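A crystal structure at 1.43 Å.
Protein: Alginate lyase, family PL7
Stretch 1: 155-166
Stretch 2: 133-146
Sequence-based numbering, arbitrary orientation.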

ATOM      1  N   VAL A 155       6.515 -11.057  12.828  1.00  5.32           N
ATOM      2  CA  VAL A 155       6.309 -11.234  11.386  1.00  5.45           C
ATOM      3  C   VAL A 155       7.612 -10.968  10.667  1.00  5.54           C
ATOM      4  O   VAL A 155       8.617 -10.455  11.274  1.00  5.94           O
ATOM      5  CB  VAL A 155       5.193 -10.228  10.898  1.00  5.22           C
ATOM      6  CG1 VAL A 155       3.845 -10.525  11.538  1.00  5.84           C
ATOM      7  CG2 VAL A 155       5.594  -8.777  11.149  1.00  7.28           C
ATOM      8  N   LYS A 156       7.593 -11.244   9.377  1.00  6.44           N
ATOM      9  CA  LYS A 156       8.763 -10.822   8.569  1.00  5.37           C
ATOM     10  C   LYS A 156       8.423  -9.673   7.650  1.00  4.70           C
ATOM     11  O   LYS A 156       7.296  -9.586   7.114  1.00  5.57           O
ATOM     12  CB  LYS A 156       9.302 -11.988   7.750  1.00  6.92           C
ATOM     13  CG  LYS A 156       9.888 -13.081   8.636  1.00  8.15           C
ATOM     14  CD  LYS A 156      10.398 -14.211   7.733  1.00 13.24           C
ATOM     15  CE  LYS A 156      11.019 -15.294   8.582  1.00 14.27           C
ATOM     16  NZ  LYS A 156      11.752 -16.268   7.719  1.00 22.51           N
ATOM     17  N   LEU A 157       9.378  -8.748   7.481  1.00  4.46           N
ATOM     18  CA  LEU A 157       9.321  -7.815   6.418  1.00  4.51           C
ATOM     19  C   LEU A 157       9.573  -8.601   5.109  1.00  4.71           C
ATOM     20  O   LEU A 157      10.579  -9.336   4.981  1.00  5.63           O
ATOM     21  CB  LEU A 157      10.390  -6.734   6.619  1.00  4.59           C
ATOM     22  CG  LEU A 157      10.515  -5.700   5.562  1.00  5.02           C
ATOM     23  CD1 LEU A 157       9.336  -4.729   5.452  1.00  6.73           C
ATOM     24  CD2 LEU A 157      11.846  -4.960   5.679  1.00  6.74           C
ATOM     25  N   LYS A 158       8.752  -8.347   4.089  1.00  5.18           N
ATOM     26  CA  LYS A 158       8.958  -9.034   2.771  1.00  4.62           C
ATOM     27  C   LYS A 158       8.942  -7.959   1.708  1.00  4.62           C
ATOM     28  O   LYS A 158       7.994  -7.174   1.645  1.00  4.65           O
ATOM     29  CB  LYS A 158       7.889 -10.091   2.539  1.00  5.35           C
ATOM     30  CG  LYS A 158       8.081 -10.813   1.256  1.00  6.31           C
ATOM     31  CD  LYS A 158       7.193 -12.067   1.226  1.00  6.64           C
ATOM     32  CE  LYS A 158       7.474 -12.864  -0.061  1.00  7.34           C
ATOM     33  NZ  LYS A 158       6.648 -14.144  -0.039  1.00 11.23           N
ATOM     34  N   ILE A 159      10.001  -7.971   0.864  1.00  4.69           N
ATOM     35  CA  ILE A 159      10.126  -6.993  -0.212  1.00  4.55           C
ATOM     36  C   ILE A 159       9.844  -7.694  -1.524  1.00  5.31           C
ATOM     37  O   ILE A 159      10.614  -8.582  -1.920  1.00  6.35           O
ATOM     38  CB  ILE A 159      11.511  -6.396  -0.198  1.00  4.56           C
ATOM     39  CG1 ILE A 159      11.825  -5.734   1.219  1.00  5.28           C
ATOM     40  CG2 ILE A 159      11.608  -5.346  -1.320  1.00  6.08           C
ATOM     41  CD1 ILE A 159      10.892  -4.653   1.603  1.00  6.40           C
ATOM     42  N   SER A 160       8.741  -7.284  -2.141  1.00  5.41           N
ATOM     43  CA  SER A 160       8.315  -7.944  -3.408  1.00  5.67           C
ATOM     44  C   SER A 160       8.179  -6.839  -4.474  1.00  5.83           C
ATOM     45  O   SER A 160       8.676  -5.747  -4.288  1.00  5.44           O
ATOM     46  CB  SER A 160       6.996  -8.676  -3.146  1.00  8.22           C
ATOM     47  OG  SER A 160       7.175  -9.771  -2.263  1.00  7.40           O
ATOM     48  N   GLY A 161       7.509  -7.132  -5.598  1.00  6.07           N
ATOM     49  CA  GLY A 161       7.552  -6.257  -6.740  1.00  6.53           C
ATOM     50  C   GLY A 161       8.739  -6.500  -7.636  1.00  6.87           C
ATOM     51  O   GLY A 161       9.585  -7.337  -7.300  1.00  6.94           O
ATOM     52  N   TYR A 162       8.856  -5.697  -8.716  1.00  7.09           N
ATOM     53  CA  TYR A 162       9.822  -5.976  -9.803  1.00  7.11           C
ATOM     54  C   TYR A 162      11.277  -6.045  -9.281  1.00  7.19           C
ATOM     55  O   TYR A 162      12.030  -6.944  -9.606  1.00  7.20           O
ATOM     56  CB  TYR A 162       9.708  -4.881 -10.847  1.00  8.26           C
ATOM     57  CG  TYR A 162      10.548  -5.099 -12.011  1.00  7.64           C
ATOM     58  CD1 TYR A 162      11.964  -5.028 -11.944  1.00  9.54           C
ATOM     59  CD2 TYR A 162       9.956  -5.550 -13.187  1.00 10.57           C
ATOM     60  CE1 TYR A 162      12.743  -5.293 -13.056  1.00 12.86           C
ATOM     61  CE2 TYR A 162      10.730  -5.827 -14.327  1.00 13.15           C
ATOM     62  CZ  TYR A 162      12.152  -5.686 -14.247  1.00 12.71           C
ATOM     63  OH  TYR A 162      12.966  -5.996 -15.306  1.00 19.15           O
ATOM     64  N   VAL A 163      11.583  -5.144  -8.336  1.00  7.05           N
ATOM     65  CA  VAL A 163      12.964  -4.939  -7.952  1.00  5.92           C
ATOM     66  C   VAL A 163      13.573  -6.206  -7.273  1.00  6.06           C
ATOM     67  O   VAL A 163      14.766  -6.418  -7.371  1.00  7.62           O
ATOM     68  CB  VAL A 163      13.122  -3.690  -7.011  1.00  5.69           C
ATOM     69  CG1 VAL A 163      12.496  -3.931  -5.636  1.00  7.09           C
ATOM     70  CG2 VAL A 163      14.594  -3.260  -6.968  1.00  6.96           C
ATOM     71  N   THR A 164      12.730  -7.052  -6.690  1.00  5.84           N
ATOM     72  CA  THR A 164      13.178  -8.356  -6.160  1.00  6.62           C
ATOM     73  C   THR A 164      12.670  -9.475  -7.065  1.00  8.21           C
ATOM     74  O   THR A 164      13.461 -10.358  -7.439  1.00  8.62           O
ATOM     75  CB  THR A 164      12.821  -8.568  -4.690  1.00  5.75           C
ATOM     76  OG1 THR A 164      11.421  -8.443  -4.551  1.00  6.41           O
ATOM     77  CG2 THR A 164      13.591  -7.661  -3.783  1.00  5.95           C
ATOM     78  N   GLU A 165      11.361  -9.505  -7.326  1.00  8.81           N
ATOM     79  CA  GLU A 165      10.835 -10.681  -8.063  1.00  9.68           C
ATOM     80  C   GLU A 165      11.462 -10.948  -9.421  1.00  9.93           C
ATOM     81  O   GLU A 165      11.476 -12.101  -9.856  1.00 15.36           O
ATOM     82  CB  GLU A 165       9.320 -10.527  -8.173  1.00 12.72           C
ATOM     83  CG  GLU A 165       8.554 -10.553  -6.877  1.00 12.80           C
ATOM     84  CD  GLU A 165       7.093 -10.310  -7.176  1.00 19.06           C
ATOM     85  OE1 GLU A 165       6.541 -10.668  -8.263  1.00 24.97           O
ATOM     86  OE2 GLU A 165       6.419  -9.837  -6.309  1.00 23.41           O
ATOM     87  N   GLU A 166      11.836  -9.901 -10.156  1.00  9.42           N
ATOM     88  CA  GLU A 166      12.375 -10.033 -11.497  1.00 11.55           C
ATOM     89  C   GLU A 166      13.899  -9.915 -11.456  1.00 11.11           C
ATOM     90  O   GLU A 166      14.576  -9.935 -12.464  1.00 14.52           O
ATOM     91  CB  GLU A 166      11.733  -8.986 -12.431  1.00 13.20           C
ATOM     92  CG  GLU A 166      10.259  -9.230 -12.758  1.00 16.04           C
ATOM     93  CD  GLU A 166      10.053 -10.262 -13.827  1.00 19.28           C
ATOM     94  OE1 GLU A 166      11.050 -10.813 -14.287  1.00 22.63           O
ATOM     95  OE2 GLU A 166       8.895 -10.490 -14.203  1.00 30.16           O
TER
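Stretch 2 133-146: GVEVDDVVRVQFIG

How does stretch 2 run against stretch 1? Its strand, 140-146, lies beside strand 155-160 in the opposite sense: the two N-to-C directions make an angle of 143°, antiparallel with a marked twist, and the axes approach to 4.6 Å. The register pairs Lys156 with Ile145, Leu157 with Phe144, Lys158 with Gln143, Ile159 with Val142 and Ser160 with Arg141. Backbone hydrogen bonds come in pairs at every second residue. Ile145 N gives to Lys156 O and Lys156 N to Ile145 O, each at 2.9 Å; Lys158 N reaches Gln143 O at 2.8 Å, and Gln143 N returns to Lys158 O at 3.0 Å; Arg141 N meets Ser160 O at 2.9 Å, and Ser160 N meets Arg141 O at 3.0 Å.

What does Tyr162, the residue of stretch 1 most covered by stretch 2, rest on? Beyond the strand the chain enters a short helix, 162-165, and the segment before the corner at Val139 passes alongside its start. Tyr162 N donates to Asp138 O at 2.8 Å and Val163 N to Val139 O at 3.0 Å, so two amides at the helix start, which lack partners within the helix, are satisfied by stretch 2. The side chain, with chi1 in the t well, extends along the loop: Glu135 O lies at the ring edge, 3.7 Å from Tyr162 CD2, and Val134 CG1 is 4.0 Å from Tyr162 CE2. Just before it, Gly161 has its CA only 3.6 Å from Asp138 O; a CB here would clash with Val140 CA and Val139 O, and the positive phi of 85° also suits glycine.

Where does Ile145, almost equally covered, find its contacts? It shares a face of the sheet with Lys156, Lys158, Gln143, Ser160 and Arg141. Ile145 CG2 lies 3.8 Å from Lys156 CB, and Ile145 CG2 is also 4.0 Å from Lys158 CB, packing against the bases of two lysine side chains, while the end of Lys156 leads away. On the other face, Val155 CG2 sits over the ring of Phe144, 3.9 Å from the centroid of that ring in a CH-pi contact; Leu157 CD1 meets Val142 CG1 at 3.9 Å, and Ile159 CG2 meets Val140 CG2 at 3.5 Å.

How are the polar side chains on the Ile145 face held? Gln143 NE2 donates to Ser160 OG at 2.9 Å and to Lys158 O at 3.2 Å, while Gln143 OE1 accepts from Arg141 NE at 3.0 Å. The Arg141 guanidinium has Ser160 CB over one face, 3.6 Å from Arg141 NH2. That NH2 forms a salt bridge with Glu165 OE2 at 2.9 Å, although the hydrogen bond within it is weak, and Arg141 NH1 binds Asp138 OD2 at 2.9 Å. Water 1 adds a second link, accepting from Arg141 NH1 at 2.9 Å and donating to Glu165 OE1 at 2.8 Å.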

ATOM      1  N   GLY A 133       9.252  -1.678 -23.658  1.00 32.83           N
ATOM      2  CA  GLY A 133       8.322  -2.783 -23.502  1.00 32.72           C
ATOM      3  C   GLY A 133       8.500  -3.566 -22.205  1.00 19.75           C
ATOM      4  O   GLY A 133       7.967  -4.666 -22.104  1.00 25.11           O
ATOM      5  N   VAL A 134       9.201  -3.035 -21.190  1.00 22.55           N
ATOM      6  CA  VAL A 134       9.432  -3.844 -20.019  1.00 18.90           C
ATOM      7  C   VAL A 134       8.193  -3.715 -19.151  1.00 18.10           C
ATOM      8  O   VAL A 134       7.688  -2.585 -18.953  1.00 19.71           O
ATOM      9  CB  VAL A 134      10.687  -3.389 -19.239  1.00 19.67           C
ATOM     10  CG1 VAL A 134      10.846  -4.214 -17.969  1.00 15.84           C
ATOM     11  CG2 VAL A 134      11.895  -3.577 -20.147  1.00 22.39           C
ATOM     12  N   GLU A 135       7.657  -4.862 -18.714  1.00 19.36           N
ATOM     13  CA  GLU A 135       6.501  -4.833 -17.857  1.00 18.32           C
ATOM     14  C   GLU A 135       6.953  -4.588 -16.406  1.00 16.20           C
ATOM     15  O   GLU A 135       7.276  -5.504 -15.675  1.00 16.48           O
ATOM     16  CB  GLU A 135       5.661  -6.093 -17.995  1.00 24.83           C
ATOM     17  CG  GLU A 135       5.380  -6.412 -19.449  1.00 31.70           C
ATOM     18  CD  GLU A 135       4.411  -7.575 -19.566  1.00 37.47           C
ATOM     19  OE1 GLU A 135       3.664  -7.816 -18.586  1.00 44.50           O
ATOM     20  OE2 GLU A 135       4.387  -8.226 -20.620  1.00 51.51           O
ATOM     21  N   VAL A 136       6.919  -3.328 -15.996  1.00 12.84           N
ATOM     22  CA  VAL A 136       7.398  -2.936 -14.671  1.00 12.81           C
ATOM     23  C   VAL A 136       6.309  -3.242 -13.609  1.00 10.80           C
ATOM     24  O   VAL A 136       6.577  -3.991 -12.648  1.00 12.34           O
ATOM     25  CB  VAL A 136       7.814  -1.482 -14.678  1.00 11.86           C
ATOM     26  CG1 VAL A 136       8.259  -1.099 -13.276  1.00 11.29           C
ATOM     27  CG2 VAL A 136       8.956  -1.258 -15.676  1.00 11.30           C
ATOM     28  N   ASP A 137       5.086  -2.737 -13.813  1.00 11.77           N
ATOM     29  CA  ASP A 137       3.986  -2.895 -12.854  1.00 12.13           C
ATOM     30  C   ASP A 137       4.466  -2.453 -11.455  1.00  9.67           C
ATOM     31  O   ASP A 137       5.116  -1.372 -11.395  1.00  8.68           O
ATOM     32  CB  ASP A 137       3.399  -4.309 -12.896  1.00 14.05           C
ATOM     33  CG  ASP A 137       2.644  -4.608 -14.183  1.00 20.07           C
ATOM     34  OD1 ASP A 137       1.929  -3.743 -14.785  1.00 24.50           O
ATOM     35  OD2 ASP A 137       2.771  -5.766 -14.600  1.00 33.13           O
ATOM     36  N   ASP A 138       4.196  -3.163 -10.338  1.00  8.00           N
ATOM     37  CA  ASP A 138       4.770  -2.740  -9.048  1.00  8.36           C
ATOM     38  C   ASP A 138       6.283  -2.829  -9.092  1.00  7.29           C
ATOM     39  O   ASP A 138       6.847  -3.883  -9.314  1.00  9.19           O
ATOM     40  CB  ASP A 138       4.320  -3.643  -7.906  1.00  9.39           C
ATOM     41  CG  ASP A 138       2.816  -3.584  -7.623  1.00 13.85           C
ATOM     42  OD1 ASP A 138       2.121  -2.628  -8.021  1.00 17.51           O
ATOM     43  OD2 ASP A 138       2.279  -4.584  -7.040  1.00 12.81           O
ATOM     44  N   VAL A 139       6.923  -1.691  -8.790  1.00  6.97           N
ATOM     45  CA  VAL A 139       8.400  -1.613  -8.653  1.00  6.17           C
ATOM     46  C   VAL A 139       8.817  -2.276  -7.343  1.00  5.39           C
ATOM     47  O   VAL A 139       9.749  -3.066  -7.284  1.00  6.05           O
ATOM     48  CB  VAL A 139       8.875  -0.163  -8.728  1.00  6.91           C
ATOM     49  CG1 VAL A 139      10.322  -0.035  -8.369  1.00  6.94           C
ATOM     50  CG2 VAL A 139       8.575   0.449 -10.097  1.00  7.33           C
ATOM     51  N   VAL A 140       8.105  -1.903  -6.262  1.00  4.95           N
ATOM     52  CA  VAL A 140       8.390  -2.538  -4.915  1.00  4.52           C
ATOM     53  C   VAL A 140       7.082  -2.552  -4.149  1.00  4.67           C
ATOM     54  O   VAL A 140       6.282  -1.599  -4.259  1.00  5.87           O
ATOM     55  CB  VAL A 140       9.550  -1.808  -4.153  1.00  4.97           C
ATOM     56  CG1 VAL A 140       9.130  -0.390  -3.678  1.00  7.09           C
ATOM     57  CG2 VAL A 140      10.035  -2.649  -2.957  1.00  5.30           C
ATOM     58  N   ARG A 141       6.903  -3.632  -3.406  1.00  4.89           N
ATOM     59  CA  ARG A 141       5.871  -3.757  -2.391  1.00  4.61           C
ATOM     60  C   ARG A 141       6.529  -4.031  -1.053  1.00  4.63           C
ATOM     61  O   ARG A 141       7.286  -5.002  -0.919  1.00  5.21           O
ATOM     62  CB  ARG A 141       4.951  -4.913  -2.738  1.00  4.93           C
ATOM     63  CG  ARG A 141       4.015  -4.590  -3.898  1.00  5.61           C
ATOM     64  CD  ARG A 141       2.840  -5.588  -3.958  1.00  7.86           C
ATOM     65  NE  ARG A 141       3.252  -6.998  -3.991  1.00  8.50           N
ATOM     66  CZ  ARG A 141       3.626  -7.636  -5.088  1.00  8.81           C
ATOM     67  NH1 ARG A 141       3.720  -7.008  -6.253  1.00  8.34           N
ATOM     68  NH2 ARG A 141       3.985  -8.929  -5.024  1.00 10.77           N
ATOM     69  N   VAL A 142       6.215  -3.198  -0.031  1.00  4.02           N
ATOM     70  CA  VAL A 142       6.739  -3.349   1.324  1.00  4.58           C
ATOM     71  C   VAL A 142       5.641  -4.052   2.120  1.00  3.96           C
ATOM     72  O   VAL A 142       4.533  -3.521   2.187  1.00  4.57           O
ATOM     73  CB  VAL A 142       7.025  -1.950   1.861  1.00  4.89           C
ATOM     74  CG1 VAL A 142       7.522  -2.074   3.302  1.00  6.19           C
ATOM     75  CG2 VAL A 142       8.037  -1.183   1.009  1.00  6.12           C
ATOM     76  N   GLN A 143       5.964  -5.238   2.659  1.00  4.42           N
ATOM     77  CA  GLN A 143       4.916  -6.105   3.177  1.00  5.44           C
ATOM     78  C   GLN A 143       5.353  -6.687   4.511  1.00  4.89           C
ATOM     79  O   GLN A 143       6.506  -6.773   4.811  1.00  5.14           O
ATOM     80  CB  GLN A 143       4.659  -7.306   2.244  1.00  5.32           C
ATOM     81  CG  GLN A 143       4.320  -6.804   0.817  1.00  7.05           C
ATOM     82  CD  GLN A 143       4.515  -7.775  -0.229  1.00  8.92           C
ATOM     83  OE1 GLN A 143       3.666  -7.928  -1.130  1.00 11.66           O
ATOM     84  NE2 GLN A 143       5.700  -8.390  -0.202  1.00 13.49           N
ATOM     85  N   PHE A 144       4.356  -7.042   5.335  1.00  4.65           N
ATOM     86  CA  PHE A 144       4.564  -7.997   6.419  1.00  4.65           C
ATOM     87  C   PHE A 144       3.860  -9.332   6.083  1.00  5.51           C
ATOM     88  O   PHE A 144       2.727  -9.300   5.621  1.00  5.14           O
ATOM     89  CB  PHE A 144       4.050  -7.471   7.766  1.00  4.68           C
ATOM     90  CG  PHE A 144       4.883  -6.404   8.399  1.00  4.56           C
ATOM     91  CD1 PHE A 144       6.253  -6.206   8.148  1.00  6.15           C
ATOM     92  CD2 PHE A 144       4.270  -5.648   9.393  1.00  5.21           C
ATOM     93  CE1 PHE A 144       6.926  -5.168   8.804  1.00  6.05           C
ATOM     94  CE2 PHE A 144       4.937  -4.655  10.077  1.00  6.07           C
ATOM     95  CZ  PHE A 144       6.295  -4.429   9.775  1.00  6.82           C
ATOM     96  N   ILE A 145       4.574 -10.418   6.376  1.00  5.51           N
ATOM     97  CA  ILE A 145       4.098 -11.738   6.143  1.00  5.63           C
ATOM     98  C   ILE A 145       4.181 -12.528   7.460  1.00  6.55           C
ATOM     99  O   ILE A 145       5.186 -12.455   8.192  1.00  7.95           O
ATOM    100  CB  ILE A 145       4.873 -12.440   5.008  1.00  5.21           C
ATOM    101  CG1 ILE A 145       4.263 -13.849   4.744  1.00  7.24           C
ATOM    102  CG2 ILE A 145       6.397 -12.527   5.300  1.00  6.30           C
ATOM    103  CD1 ILE A 145       4.652 -14.365   3.402  1.00  7.58           C
ATOM    104  N   GLY A 146       3.136 -13.294   7.731  1.00  6.20           N
ATOM    105  CA  GLY A 146       3.032 -14.083   8.965  1.00  6.71           C
ATOM    106  C   GLY A 146       1.972 -15.131   8.901  1.00  6.73           C
ATOM    107  O   GLY A 146       1.764 -15.730   7.840  1.00  7.04           O
TER
HETATM  108  O   HOH W   1       4.271  -8.993  -8.252  1.00 18.88           O